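Local coordinates for protein zinc-finger (Saccharomonospora viridis, PDB 3RMQ) that is of unknown function but binds a single zinc ion through three cysteines and one histidine, as a member of a zinc-finger family, at residues 5-10 with 68-73; 10-15 with 30-35; 62-67 with 84-89; 92-97 with 107-112. The protein carries 1 engineered substitution. One frame throughout, in Å; residues are numbered along the deposited sequence.

Interaction 1: 5-10 with 68-73; sequences QRYLWQ and KALGWP
Where the first strand of the β-hairpin formed by 7-12 and 15-20 passes the C-terminal end of helix 60-69, the ring of Y7 leans on A69 and L70 at that end of the helix. The contact rests on one aromatic side chain from the strand and these two aliphatic partners. Y7 OH lies 3.7 Å from A69 CB, and the carbon that bears the hydroxyl, Y7 CZ, is 4.0 Å from the same methyl. Nearer the CB end of the ring, Y7 CD2 meets L70 CD2 at 4.3 Å. Both approaches are oblique. With CG turned anti to the carbonyl carbon (chi1 -61°), the ring swings off the strand to reach the helix. R6 also packs on the ring: R6 CG sits above one face near its rim, and the R6 guanidinium reaches back far enough for Y7 OH to lie over its centre. R6 NE also forms a salt bridge with D20, which helps to hold this arginine in place beside the tyrosine.

Just beyond A69 and L70 the chain leaves the helix through a Schellman motif at G71, whose positive phi turns the backbone away; G71 N bonds K68 O at 2.9 Å. The hydrophobic neighbourhood of Y7 is extended by L66 of the same helix and by V18 of the partner strand. Across the two segments themselves, Y7 offers ring carbons and its hydroxyl oxygen to A69 and L70 in van der Waals contact alone, at the surface, while the charged pairing of R6 with D20 stays on the strand side of the contact.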
loop_
_atom_site.group_PDB
_atom_site.type_symbol
_atom_site.label_atom_id
_atom_site.label_comp_id
_atom_site.label_asym_id
_atom_site.label_seq_id
_atom_site.Cartn_x
_atom_site.Cartn_y
_atom_site.Cartn_z
ATOM N N GLN A 5 -6.236 -16.278 0.547
ATOM C CA GLN A 5 -5.102 -15.635 1.198
ATOM C C GLN A 5 -5.614 -14.473 2.022
ATOM O O GLN A 5 -6.623 -13.869 1.668
ATOM C CB GLN A 5 -4.085 -15.136 0.149
ATOM C CG GLN A 5 -3.471 -16.325 -0.640
ATOM C CD GLN A 5 -2.372 -15.895 -1.595
ATOM O OE1 GLN A 5 -2.072 -14.707 -1.704
ATOM N NE2 GLN A 5 -1.798 -16.862 -2.332
ATOM N N ARG A 6 -4.884 -14.109 3.081
ATOM C CA ARG A 6 -5.353 -13.052 3.977
ATOM C C ARG A 6 -5.297 -11.704 3.280
ATOM O O ARG A 6 -6.169 -10.850 3.509
ATOM C CB ARG A 6 -4.488 -12.994 5.224
ATOM C CG ARG A 6 -4.837 -11.812 6.171
ATOM C CD ARG A 6 -6.258 -11.984 6.802
ATOM N NE ARG A 6 -6.548 -10.820 7.627
ATOM C CZ ARG A 6 -6.041 -10.608 8.850
ATOM N NH1 ARG A 6 -5.256 -11.524 9.451
ATOM N NH2 ARG A 6 -6.355 -9.492 9.492
ATOM N N TYR A 7 -4.259 -11.489 2.455
ATOM C CA TYR A 7 -4.102 -10.187 1.794
ATOM C C TYR A 7 -3.971 -10.379 0.290
ATOM O O TYR A 7 -3.218 -11.237 -0.168
ATOM C CB TYR A 7 -2.814 -9.495 2.258
ATOM C CG TYR A 7 -2.807 -9.220 3.748
ATOM C CD1 TYR A 7 -3.618 -8.222 4.285
ATOM C CD2 TYR A 7 -2.063 -10.018 4.618
ATOM C CE1 TYR A 7 -3.625 -7.969 5.647
ATOM C CE2 TYR A 7 -2.079 -9.781 5.987
ATOM C CZ TYR A 7 -2.877 -8.765 6.482
ATOM O OH TYR A 7 -2.927 -8.501 7.834
ATOM N N LEU A 8 -4.615 -9.509 -0.464
ATOM C CA LEU A 8 -4.533 -9.586 -1.942
ATOM C C LEU A 8 -4.352 -8.175 -2.485
ATOM O O LEU A 8 -4.668 -7.187 -1.793
ATOM C CB LEU A 8 -5.805 -10.191 -2.543
ATOM C CG LEU A 8 -6.039 -11.709 -2.285
ATOM C CD1 LEU A 8 -7.361 -12.095 -2.810
ATOM C CD2 LEU A 8 -4.892 -12.563 -2.978
ATOM N N TRP A 9 -3.885 -8.085 -3.725
ATOM C CA TRP A 9 -3.700 -6.809 -4.392
ATOM C C TRP A 9 -4.950 -6.427 -5.170
ATOM O O TRP A 9 -5.659 -7.323 -5.685
ATOM C CB TRP A 9 -2.476 -6.899 -5.363
ATOM C CG TRP A 9 -1.192 -7.093 -4.614
ATOM C CD1 TRP A 9 -0.649 -8.290 -4.167
ATOM C CD2 TRP A 9 -0.284 -6.054 -4.190
ATOM N NE1 TRP A 9 0.542 -8.027 -3.488
ATOM C CE2 TRP A 9 0.794 -6.681 -3.517
ATOM C CE3 TRP A 9 -0.277 -4.647 -4.332
ATOM C CZ2 TRP A 9 1.876 -5.943 -2.948
ATOM C CZ3 TRP A 9 0.828 -3.903 -3.773
ATOM C CH2 TRP A 9 1.865 -4.565 -3.101
ATOM N N GLN A 10 -5.197 -5.117 -5.292
ATOM C CA GLN A 10 -6.265 -4.624 -6.155
ATOM C C GLN A 10 -5.943 -3.208 -6.620
ATOM O O GLN A 10 -5.670 -2.335 -5.784
ATOM C CB GLN A 10 -7.614 -4.631 -5.394
ATOM C CG GLN A 10 -8.774 -3.938 -6.150
ATOM C CD GLN A 10 -9.091 -4.633 -7.469
ATOM O OE1 GLN A 10 -9.311 -5.845 -7.483
ATOM N NE2 GLN A 10 -9.085 -3.879 -8.585
ATOM N N LYS A 68 5.121 -5.536 6.783
ATOM C CA LYS A 68 5.104 -5.470 8.238
ATOM C C LYS A 68 4.109 -6.506 8.809
ATOM O O LYS A 68 4.453 -7.242 9.766
ATOM C CB LYS A 68 4.734 -4.063 8.694
ATOM C CG LYS A 68 4.729 -3.882 10.225
ATOM C CD LYS A 68 6.122 -3.889 10.814
ATOM C CE LYS A 68 6.026 -3.741 12.342
ATOM N NZ LYS A 68 7.344 -3.678 13.005
ATOM N N ALA A 69 2.903 -6.564 8.206
ATOM C CA ALA A 69 1.842 -7.458 8.647
ATOM C C ALA A 69 2.325 -8.877 8.543
ATOM O O ALA A 69 1.900 -9.728 9.318
ATOM C CB ALA A 69 0.582 -7.300 7.780
ATOM N N LEU A 70 3.186 -9.142 7.561
ATOM C CA LEU A 70 3.664 -10.506 7.333
ATOM C C LEU A 70 4.850 -10.849 8.234
ATOM O O LEU A 70 5.346 -11.970 8.209
ATOM C CB LEU A 70 4.045 -10.711 5.872
ATOM C CG LEU A 70 2.845 -10.676 4.915
ATOM C CD1 LEU A 70 3.300 -10.887 3.495
ATOM C CD2 LEU A 70 1.833 -11.762 5.266
ATOM N N GLY A 71 5.299 -9.878 9.022
ATOM C CA GLY A 71 6.272 -10.136 10.076
ATOM C C GLY A 71 7.725 -9.863 9.708
ATOM O O GLY A 71 8.634 -10.305 10.437
ATOM N N TRP A 72 7.980 -9.138 8.620
ATOM C CA TRP A 72 9.382 -8.850 8.272
ATOM C C TRP A 72 10.072 -7.987 9.306
ATOM O O TRP A 72 9.430 -7.107 9.888
ATOM C CB TRP A 72 9.495 -8.097 6.965
ATOM C CG TRP A 72 9.152 -8.889 5.815
ATOM C CD1 TRP A 72 8.462 -10.064 5.795
ATOM C CD2 TRP A 72 9.461 -8.574 4.470
ATOM N NE1 TRP A 72 8.326 -10.503 4.504
ATOM C CE2 TRP A 72 8.938 -9.607 3.670
ATOM C CE3 TRP A 72 10.125 -7.504 3.857
ATOM C CZ2 TRP A 72 9.070 -9.618 2.286
ATOM C CZ3 TRP A 72 10.244 -7.505 2.484
ATOM C CH2 TRP A 72 9.716 -8.566 1.711
ATOM N N PRO A 73 11.398 -8.208 9.500
ATOM C CA PRO A 73 12.181 -7.315 10.345
ATOM C C PRO A 73 12.293 -5.958 9.677
ATOM O O PRO A 73 12.154 -5.864 8.449
ATOM C CB PRO A 73 13.557 -7.991 10.408
ATOM C CG PRO A 73 13.651 -8.748 9.144
ATOM C CD PRO A 73 12.244 -9.230 8.855
#

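Interaction 2: 10-15 with 30-35; sequences QQADGK and RPFTAL
F32 and Q10 are set almost at right angles: the phenyl plane and the terminal amide plane of the glutamine lie 78° apart, and it is the aliphatic part of Q10, not its amide, that meets the ring. Q10 CG is 3.6 Å from F32 CE1 and equally close to F32 CZ, with Q10 CB a little farther back at 3.9 Å from F32 CZ. A12, two residues along the same strand and also directed at the ring, adds its methyl, A12 CB, 4.0 Å from F32 CE1. Both Q10 CG and A12 CB come in obliquely. The phenyl reaches them because F32 CG stands between the backbone N and the carbonyl carbon (chi1 68°), the crowded position, which turns the ring toward the hairpin.

The Q10 chain bends at chi2 (62°) and leads its amide off along its own strand. There Q10 NE2 donates to Q11 O at 2.8 Å in a nearly straight bond, with the acceptor close to the amide plane; a second bond, to D48 O, uses the same nitrogen. Just beyond, a type I′ turn from A12 to K15 closes the tight hairpin of strands 7-12 and 15-20, with A12 N held to K15 O at 2.9 Å. F32 belongs to the separate small hairpin of 32-33 with 39-40, so the ring joins two hairpins; the nearest atoms of its side chain and the zinc ion are about 7 Å apart.

Chemically, then, a buried glutamine serves two purposes: its methylenes supply apolar surface for the phenyl, while its amide nitrogen is satisfied by the backbone carbonyls of Q11 and D48.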
loop_
_atom_site.group_PDB
_atom_site.type_symbol
_atom_site.label_atom_id
_atom_site.label_comp_id
_atom_site.label_asym_id
_atom_site.label_seq_id
_atom_site.Cartn_x
_atom_site.Cartn_y
_atom_site.Cartn_z
ATOM N N GLN A 10 -5.197 -5.117 -5.292
ATOM C CA GLN A 10 -6.265 -4.624 -6.155
ATOM C C GLN A 10 -5.943 -3.208 -6.620
ATOM O O GLN A 10 -5.670 -2.335 -5.784
ATOM C CB GLN A 10 -7.614 -4.631 -5.394
ATOM C CG GLN A 10 -8.774 -3.938 -6.150
ATOM C CD GLN A 10 -9.091 -4.633 -7.469
ATOM O OE1 GLN A 10 -9.311 -5.845 -7.483
ATOM N NE2 GLN A 10 -9.085 -3.879 -8.585
ATOM N N GLN A 11 -5.965 -2.991 -7.929
ATOM C CA GLN A 11 -5.676 -1.640 -8.468
ATOM C C GLN A 11 -6.920 -0.777 -8.269
ATOM O O GLN A 11 -8.072 -1.222 -8.535
ATOM C CB GLN A 11 -5.352 -1.695 -9.952
ATOM C CG GLN A 11 -4.999 -0.280 -10.528
ATOM C CD GLN A 11 -4.515 -0.365 -11.935
ATOM O OE1 GLN A 11 -3.345 -0.701 -12.182
ATOM N NE2 GLN A 11 -5.413 -0.115 -12.893
ATOM N N ALA A 12 -6.720 0.458 -7.799
ATOM C CA ALA A 12 -7.834 1.397 -7.672
ATOM C C ALA A 12 -7.292 2.779 -7.394
ATOM O O ALA A 12 -6.287 2.937 -6.702
ATOM C CB ALA A 12 -8.777 0.961 -6.515
ATOM N N ASP A 13 -7.938 3.765 -7.999
ATOM C CA ASP A 13 -7.582 5.154 -7.776
ATOM C C ASP A 13 -6.120 5.414 -8.034
ATOM O O ASP A 13 -5.466 6.168 -7.292
ATOM C CB ASP A 13 -7.915 5.590 -6.356
ATOM C CG ASP A 13 -8.022 7.120 -6.255
ATOM O OD1 ASP A 13 -8.225 7.783 -7.312
ATOM O OD2 ASP A 13 -7.894 7.660 -5.139
ATOM N N GLY A 14 -5.601 4.821 -9.102
ATOM C CA GLY A 14 -4.273 5.137 -9.560
ATOM C C GLY A 14 -3.110 4.387 -8.908
ATOM O O GLY A 14 -1.974 4.684 -9.252
ATOM N N LYS A 15 -3.358 3.459 -7.986
ATOM C CA LYS A 15 -2.252 2.653 -7.467
ATOM C C LYS A 15 -2.682 1.228 -7.297
ATOM O O LYS A 15 -3.869 0.937 -7.230
ATOM C CB LYS A 15 -1.817 3.147 -6.072
ATOM C CG LYS A 15 -1.559 4.687 -5.937
ATOM C CD LYS A 15 -1.244 5.006 -4.458
ATOM C CE LYS A 15 -1.216 6.509 -4.151
ATOM N NZ LYS A 15 -2.526 6.976 -3.594
ATOM N N ARG A 30 -17.750 -0.550 -6.088
ATOM C CA ARG A 30 -17.936 -0.666 -4.648
ATOM C C ARG A 30 -16.660 -0.205 -3.960
ATOM O O ARG A 30 -15.566 -0.616 -4.366
ATOM C CB ARG A 30 -18.191 -2.118 -4.283
ATOM C CG ARG A 30 -19.352 -2.293 -3.336
ATOM C CD ARG A 30 -18.941 -3.032 -2.087
ATOM N NE ARG A 30 -18.497 -4.398 -2.349
ATOM C CZ ARG A 30 -19.307 -5.421 -2.610
ATOM N NH1 ARG A 30 -20.620 -5.237 -2.671
ATOM N NH2 ARG A 30 -18.796 -6.630 -2.824
ATOM N N PRO A 31 -16.778 0.664 -2.953
ATOM C CA PRO A 31 -15.550 1.106 -2.272
ATOM C C PRO A 31 -14.970 0.016 -1.399
ATOM O O PRO A 31 -15.725 -0.813 -0.858
ATOM C CB PRO A 31 -16.037 2.236 -1.368
ATOM C CG PRO A 31 -17.471 1.879 -1.096
ATOM C CD PRO A 31 -17.975 1.332 -2.410
ATOM N N PHE A 32 -13.650 -0.001 -1.247
ATOM C CA PHE A 32 -13.052 -0.757 -0.165
ATOM C C PHE A 32 -11.971 0.096 0.453
ATOM O O PHE A 32 -11.551 1.086 -0.132
ATOM C CB PHE A 32 -12.480 -2.088 -0.665
ATOM C CG PHE A 32 -11.264 -1.949 -1.591
ATOM C CD1 PHE A 32 -11.430 -1.732 -2.959
ATOM C CD2 PHE A 32 -9.972 -2.036 -1.082
ATOM C CE1 PHE A 32 -10.304 -1.607 -3.819
ATOM C CE2 PHE A 32 -8.841 -1.892 -1.921
ATOM C CZ PHE A 32 -9.008 -1.678 -3.308
ATOM N N THR A 33 -11.523 -0.269 1.646
ATOM C CA THR A 33 -10.469 0.487 2.275
ATOM C C THR A 33 -9.230 -0.398 2.255
ATOM O O THR A 33 -9.248 -1.546 2.717
ATOM C CB THR A 33 -10.826 0.840 3.727
ATOM O OG1 THR A 33 -12.010 1.664 3.717
ATOM C CG2 THR A 33 -9.691 1.614 4.360
ATOM N N ALA A 34 -8.166 0.154 1.708
ATOM C CA ALA A 34 -6.894 -0.561 1.592
ATOM C C ALA A 34 -6.113 -0.577 2.925
ATOM O O ALA A 34 -6.453 0.136 3.899
ATOM C CB ALA A 34 -6.067 0.122 0.537
ATOM N N LEU A 35 -5.020 -1.339 2.981
ATOM C CA LEU A 35 -4.213 -1.373 4.225
ATOM C C LEU A 35 -3.690 0.030 4.557
ATOM O O LEU A 35 -3.442 0.375 5.719
ATOM C CB LEU A 35 -2.995 -2.305 4.095
ATOM C CG LEU A 35 -3.252 -3.771 3.927
ATOM C CD1 LEU A 35 -1.890 -4.511 4.034
ATOM C CD2 LEU A 35 -4.294 -4.241 4.951
#

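Interaction 3: 62-67 with 84-89; sequences CTIALA and FDWSPA. With ZN (zinc ion), chain B.
T63 and F84 make the first of two van der Waals contacts here. CB, OG1 and CG2 of the threonine all rest against the CZ and CE2 end of the ring: T63 OG1 is 3.6 Å from F84 CZ, and T63 CG2 is 3.9 Å from F84 CE2. T63 OG1 approaches the ring obliquely. The next residue, I64, meets W86, with I64 CG1 at the edge of the indole's six-membered ring, close to its plane and 3.9 Å from W86 CH2. The isoleucine's CG1 lies anti to the carbonyl carbon (chi1 -65°), which directs that branch at the indole.

Polar bonds hold two of these side chains, T63 and W86. T63 OG1 is hydrogen-bonded to C59 O, and W86 NE1 to A81 O, so neither group turns to the other segment for a polar partner. S87 stands at the N-cap of helix 88-97, and S87 OG caps L90 N.

Metal coordination supplies the third kind of interaction. The segment 62-67 belongs to helix 60-69, which carries the second cysteine of a CxxC pair: C62 SG binds the zinc ion at 2.3 Å, and C59, C36 and H17 complete a site of three cysteines and one histidine. The helix therefore presents different faces to different neighbours, its thiolate toward the metal and T63 and I64 toward the loop that leads into helix 88-97. Within it, L66 N bonds C62 O at 2.9 Å, spanning the first turn after the ligand.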
loop_
_atom_site.group_PDB
_atom_site.type_symbol
_atom_site.label_atom_id
_atom_site.label_comp_id
_atom_site.label_asym_id
_atom_site.label_seq_id
_atom_site.Cartn_x
_atom_site.Cartn_y
_atom_site.Cartn_z
ATOM N N CYS A 62 0.750 0.644 1.240
ATOM C CA CYS A 62 0.220 -0.721 1.298
ATOM C C CYS A 62 1.343 -1.775 1.213
ATOM O O CYS A 62 1.268 -2.813 1.881
ATOM C CB CYS A 62 -0.762 -0.980 0.133
ATOM S SG CYS A 62 -2.405 -0.365 0.414
ATOM N N THR A 63 2.334 -1.548 0.361
ATOM C CA THR A 63 3.415 -2.541 0.164
ATOM C C THR A 63 4.195 -2.736 1.476
ATOM O O THR A 63 4.466 -3.854 1.887
ATOM C CB THR A 63 4.404 -2.098 -0.971
ATOM O OG1 THR A 63 3.697 -1.926 -2.223
ATOM C CG2 THR A 63 5.548 -3.172 -1.176
ATOM N N ILE A 64 4.559 -1.618 2.127
ATOM C CA ILE A 64 5.297 -1.653 3.387
ATOM C C ILE A 64 4.376 -2.200 4.497
ATOM O O ILE A 64 4.810 -3.004 5.316
ATOM C CB ILE A 64 5.805 -0.243 3.786
ATOM C CG1 ILE A 64 6.842 0.277 2.777
ATOM C CG2 ILE A 64 6.361 -0.224 5.234
ATOM C CD1 ILE A 64 7.868 -0.698 2.423
ATOM N N ALA A 65 3.114 -1.752 4.537
ATOM C CA ALA A 65 2.153 -2.273 5.544
ATOM C C ALA A 65 2.019 -3.801 5.445
ATOM O O ALA A 65 2.004 -4.501 6.457
ATOM C CB ALA A 65 0.822 -1.613 5.411
ATOM N N LEU A 66 1.933 -4.318 4.217
ATOM C CA LEU A 66 1.862 -5.773 3.983
ATOM C C LEU A 66 3.126 -6.490 4.486
ATOM O O LEU A 66 3.044 -7.493 5.247
ATOM C CB LEU A 66 1.663 -6.044 2.482
ATOM C CG LEU A 66 1.580 -7.529 2.102
ATOM C CD1 LEU A 66 0.496 -8.274 2.923
ATOM C CD2 LEU A 66 1.302 -7.692 0.579
ATOM N N ALA A 67 4.314 -5.997 4.105
ATOM C CA ALA A 67 5.548 -6.602 4.646
ATOM C C ALA A 67 5.525 -6.637 6.175
ATOM O O ALA A 67 5.888 -7.618 6.800
ATOM C CB ALA A 67 6.786 -5.830 4.177
ATOM N N PHE A 84 10.509 3.026 -3.763
ATOM C CA PHE A 84 9.399 3.948 -4.056
ATOM C C PHE A 84 9.805 5.413 -3.881
ATOM O O PHE A 84 10.787 5.705 -3.199
ATOM C CB PHE A 84 8.215 3.643 -3.118
ATOM C CG PHE A 84 7.684 2.262 -3.276
ATOM C CD1 PHE A 84 6.994 1.923 -4.417
ATOM C CD2 PHE A 84 7.843 1.311 -2.278
ATOM C CE1 PHE A 84 6.483 0.651 -4.581
ATOM C CE2 PHE A 84 7.356 0.037 -2.429
ATOM C CZ PHE A 84 6.659 -0.298 -3.586
ATOM N N ASP A 85 9.027 6.316 -4.478
ATOM C CA ASP A 85 9.114 7.752 -4.205
ATOM C C ASP A 85 8.125 8.104 -3.084
ATOM O O ASP A 85 6.982 7.699 -3.123
ATOM C CB ASP A 85 8.786 8.546 -5.472
ATOM C CG ASP A 85 9.739 8.218 -6.636
ATOM O OD1 ASP A 85 10.887 7.780 -6.367
ATOM O OD2 ASP A 85 9.335 8.386 -7.813
ATOM N N TRP A 86 8.579 8.851 -2.097
ATOM C CA TRP A 86 7.818 9.075 -0.882
ATOM C C TRP A 86 7.504 10.562 -0.655
ATOM O O TRP A 86 8.368 11.349 -0.236
ATOM C CB TRP A 86 8.612 8.573 0.306
ATOM C CG TRP A 86 8.736 7.086 0.355
ATOM C CD1 TRP A 86 9.773 6.305 -0.103
ATOM C CD2 TRP A 86 7.796 6.220 0.925
ATOM N NE1 TRP A 86 9.511 4.979 0.164
ATOM C CE2 TRP A 86 8.304 4.898 0.810
ATOM C CE3 TRP A 86 6.570 6.415 1.536
ATOM C CZ2 TRP A 86 7.591 3.794 1.249
ATOM C CZ3 TRP A 86 5.873 5.319 2.004
ATOM C CH2 TRP A 86 6.383 4.019 1.849
ATOM N N SER A 87 6.268 10.943 -0.931
ATOM C CA SER A 87 5.830 12.307 -0.710
ATOM C C SER A 87 5.413 12.472 0.746
ATOM O O SER A 87 5.246 11.489 1.455
ATOM C CB SER A 87 4.644 12.606 -1.592
ATOM O OG SER A 87 3.564 11.824 -1.150
ATOM N N PRO A 88 5.241 13.727 1.195
ATOM C CA PRO A 88 4.813 13.914 2.581
ATOM C C PRO A 88 3.459 13.257 2.810
ATOM O O PRO A 88 3.216 12.744 3.885
ATOM C CB PRO A 88 4.731 15.451 2.731
ATOM C CG PRO A 88 5.719 15.968 1.750
ATOM C CD PRO A 88 5.672 14.993 0.567
ATOM N N ALA A 89 2.591 13.241 1.804
ATOM C CA ALA A 89 1.304 12.607 1.955
ATOM C C ALA A 89 1.489 11.123 2.250
ATOM O O ALA A 89 0.824 10.574 3.122
ATOM C CB ALA A 89 0.446 12.792 0.666
HETATM ZN ZN ZN B . -2.628 1.712 -0.477
#

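Interaction 4: 92-97 with 107-112; sequences TRLAEV and ELTGAR
T109 OG1 is gripped by two groups: it accepts from A111 N at 3.1 Å, with a markedly bent N-H···O angle of 139°, and it is hydrogen-bonded to V106 O one turn back in its own helix. The first of these bonds makes an ST turn at the end of helix 102-109. Holding the hydroxyl this way leaves the methyl as the part that faces the other segment. T109 CG2 lies 4.0 Å from L94 CD2, the two side chains running antiparallel as they pass. The same leucine branch also approaches L108, with L94 CD2 4.4 Å from L108 CD2. CG of L94 is anti to its nitrogen (chi1 -179°), extending the side chain from helix 88-97 toward both partners.

These residues join the last two helices of the chain, 88-97 and 102-109, in a buried helix-on-helix contact whose closest approaches between the two segments are between methyl carbons. W86, from the loop before helix 88-97, packs against L94, T109 and A111 and so borders the seam, while V105 adds to the surface around L94. L108 also touches I77 and A81 of helix 74-81.

The exit from helix 102-109 is shaped by backbone and side chain together. G110 takes a positive phi as the helix ends, and its N bonds E107 O at 3.1 Å. Further along, R112 NH1 donates to A111 O at 3.0 Å. The donor stands well above that carbonyl plane although the oxygen lies close to the guanidinium plane, and R112 NH1 is bonded to W86 O as well.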
loop_
_atom_site.group_PDB
_atom_site.type_symbol
_atom_site.label_atom_id
_atom_site.label_comp_id
_atom_site.label_asym_id
_atom_site.label_seq_id
_atom_site.Cartn_x
_atom_site.Cartn_y
_atom_site.Cartn_z
ATOM N N THR A 92 3.389 10.471 5.777
ATOM C CA THR A 92 2.587 10.693 6.971
ATOM C C THR A 92 1.457 9.650 7.012
ATOM O O THR A 92 1.044 9.215 8.093
ATOM C CB THR A 92 2.090 12.152 7.092
ATOM O OG1 THR A 92 1.235 12.457 5.992
ATOM C CG2 THR A 92 3.286 13.111 7.102
ATOM N N ARG A 93 0.997 9.197 5.848
ATOM C CA ARG A 93 0.029 8.101 5.815
ATOM C C ARG A 93 0.653 6.781 6.363
ATOM O O ARG A 93 0.017 6.055 7.128
ATOM C CB ARG A 93 -0.500 7.916 4.382
ATOM C CG ARG A 93 -1.590 6.869 4.249
ATOM C CD ARG A 93 -2.173 6.867 2.766
ATOM N NE ARG A 93 -2.697 8.190 2.413
ATOM C CZ ARG A 93 -2.522 8.810 1.239
ATOM N NH1 ARG A 93 -1.840 8.235 0.264
ATOM N NH2 ARG A 93 -3.038 10.028 1.032
ATOM N N LEU A 94 1.909 6.478 5.999
ATOM C CA LEU A 94 2.569 5.263 6.530
ATOM C C LEU A 94 2.751 5.374 8.050
ATOM O O LEU A 94 2.654 4.372 8.764
ATOM C CB LEU A 94 3.947 5.056 5.905
ATOM C CG LEU A 94 4.733 3.808 6.345
ATOM C CD1 LEU A 94 3.964 2.556 6.017
ATOM C CD2 LEU A 94 6.090 3.769 5.650
ATOM N N ALA A 95 3.063 6.570 8.542
ATOM C CA ALA A 95 3.250 6.757 9.991
ATOM C C ALA A 95 1.963 6.493 10.780
ATOM O O ALA A 95 2.012 6.199 11.974
ATOM C CB ALA A 95 3.786 8.154 10.315
ATOM N N GLU A 96 0.817 6.613 10.128
ATOM C CA GLU A 96 -0.443 6.348 10.802
ATOM C C GLU A 96 -0.655 4.839 10.950
ATOM O O GLU A 96 -1.401 4.390 11.815
ATOM C CB GLU A 96 -1.610 6.992 10.033
ATOM C CG GLU A 96 -1.763 8.499 10.265
ATOM C CD GLU A 96 -2.241 8.857 11.696
ATOM O OE1 GLU A 96 -1.963 9.992 12.157
ATOM O OE2 GLU A 96 -2.904 8.013 12.356
ATOM N N VAL A 97 0.021 4.068 10.103
ATOM C CA VAL A 97 -0.098 2.617 10.056
ATOM C C VAL A 97 0.946 1.924 10.908
ATOM O O VAL A 97 0.673 0.882 11.489
ATOM C CB VAL A 97 0.135 2.080 8.592
ATOM C CG1 VAL A 97 0.219 0.565 8.571
ATOM C CG2 VAL A 97 -0.930 2.575 7.652
ATOM N N GLU A 107 13.229 7.296 8.390
ATOM C CA GLU A 107 14.468 6.549 8.158
ATOM C C GLU A 107 14.216 5.250 7.391
ATOM O O GLU A 107 14.948 4.914 6.449
ATOM C CB GLU A 107 15.182 6.305 9.487
ATOM C CG GLU A 107 15.729 7.623 10.032
ATOM C CD GLU A 107 16.397 7.522 11.395
ATOM O OE1 GLU A 107 16.536 6.395 11.927
ATOM O OE2 GLU A 107 16.787 8.589 11.932
ATOM N N LEU A 108 13.149 4.549 7.765
ATOM C CA LEU A 108 12.752 3.314 7.101
ATOM C C LEU A 108 12.574 3.516 5.585
ATOM O O LEU A 108 13.055 2.714 4.774
ATOM C CB LEU A 108 11.442 2.819 7.748
ATOM C CG LEU A 108 10.757 1.535 7.280
ATOM C CD1 LEU A 108 9.809 1.041 8.357
ATOM C CD2 LEU A 108 10.011 1.761 5.976
ATOM N N THR A 109 11.897 4.596 5.196
ATOM C CA THR A 109 11.572 4.802 3.800
ATOM C C THR A 109 12.823 5.077 2.982
ATOM O O THR A 109 12.812 4.883 1.773
ATOM C CB THR A 109 10.623 5.994 3.590
ATOM O OG1 THR A 109 11.245 7.184 4.107
ATOM C CG2 THR A 109 9.262 5.750 4.263
ATOM N N GLY A 110 13.892 5.563 3.620
ATOM C CA GLY A 110 15.055 6.005 2.871
ATOM C C GLY A 110 14.706 7.211 2.004
ATOM O O GLY A 110 15.381 7.498 1.017
ATOM N N ALA A 111 13.642 7.919 2.364
ATOM C CA ALA A 111 13.067 8.946 1.477
ATOM C C ALA A 111 13.819 10.282 1.461
ATOM O O ALA A 111 13.663 11.071 0.506
ATOM C CB ALA A 111 11.628 9.216 1.870
ATOM N N ARG A 112 14.594 10.554 2.505
ATOM C CA ARG A 112 15.269 11.847 2.637
ATOM C C ARG A 112 16.744 11.600 2.959
ATOM O O ARG A 112 17.414 12.406 3.613
ATOM C CB ARG A 112 14.612 12.697 3.717
ATOM C CG ARG A 112 13.147 13.041 3.452
ATOM C CD ARG A 112 12.943 13.989 2.240
ATOM N NE ARG A 112 11.527 14.338 2.055
ATOM C CZ ARG A 112 10.674 13.677 1.260
ATOM N NH1 ARG A 112 11.080 12.627 0.538
ATOM N NH2 ARG A 112 9.411 14.048 1.211
#

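Three of the contacts are buried and one, interaction 1, lies at the surface. Interactions 1 and 2 share strand 7-12 and meet where Y7 packs on L35. Interactions 1 and 3 use helix 60-69, which thus stands between the hairpin and the C-terminal helices, and helix 88-97 serves both 3 and 4. Interaction 3 contains one of the four zinc ligands, C62, against whose SG A34 and L35 of interaction 2 also pack. All four rest on van der Waals contact: aromatic rings meet mostly aliphatic groups in 1, 2 and 3, with a threonine hydroxyl joining in 3, and methyls meet in 4. Polar bonds lie beside these contacts, some within a turn, others, such as W86 O with R112, linking separate segments.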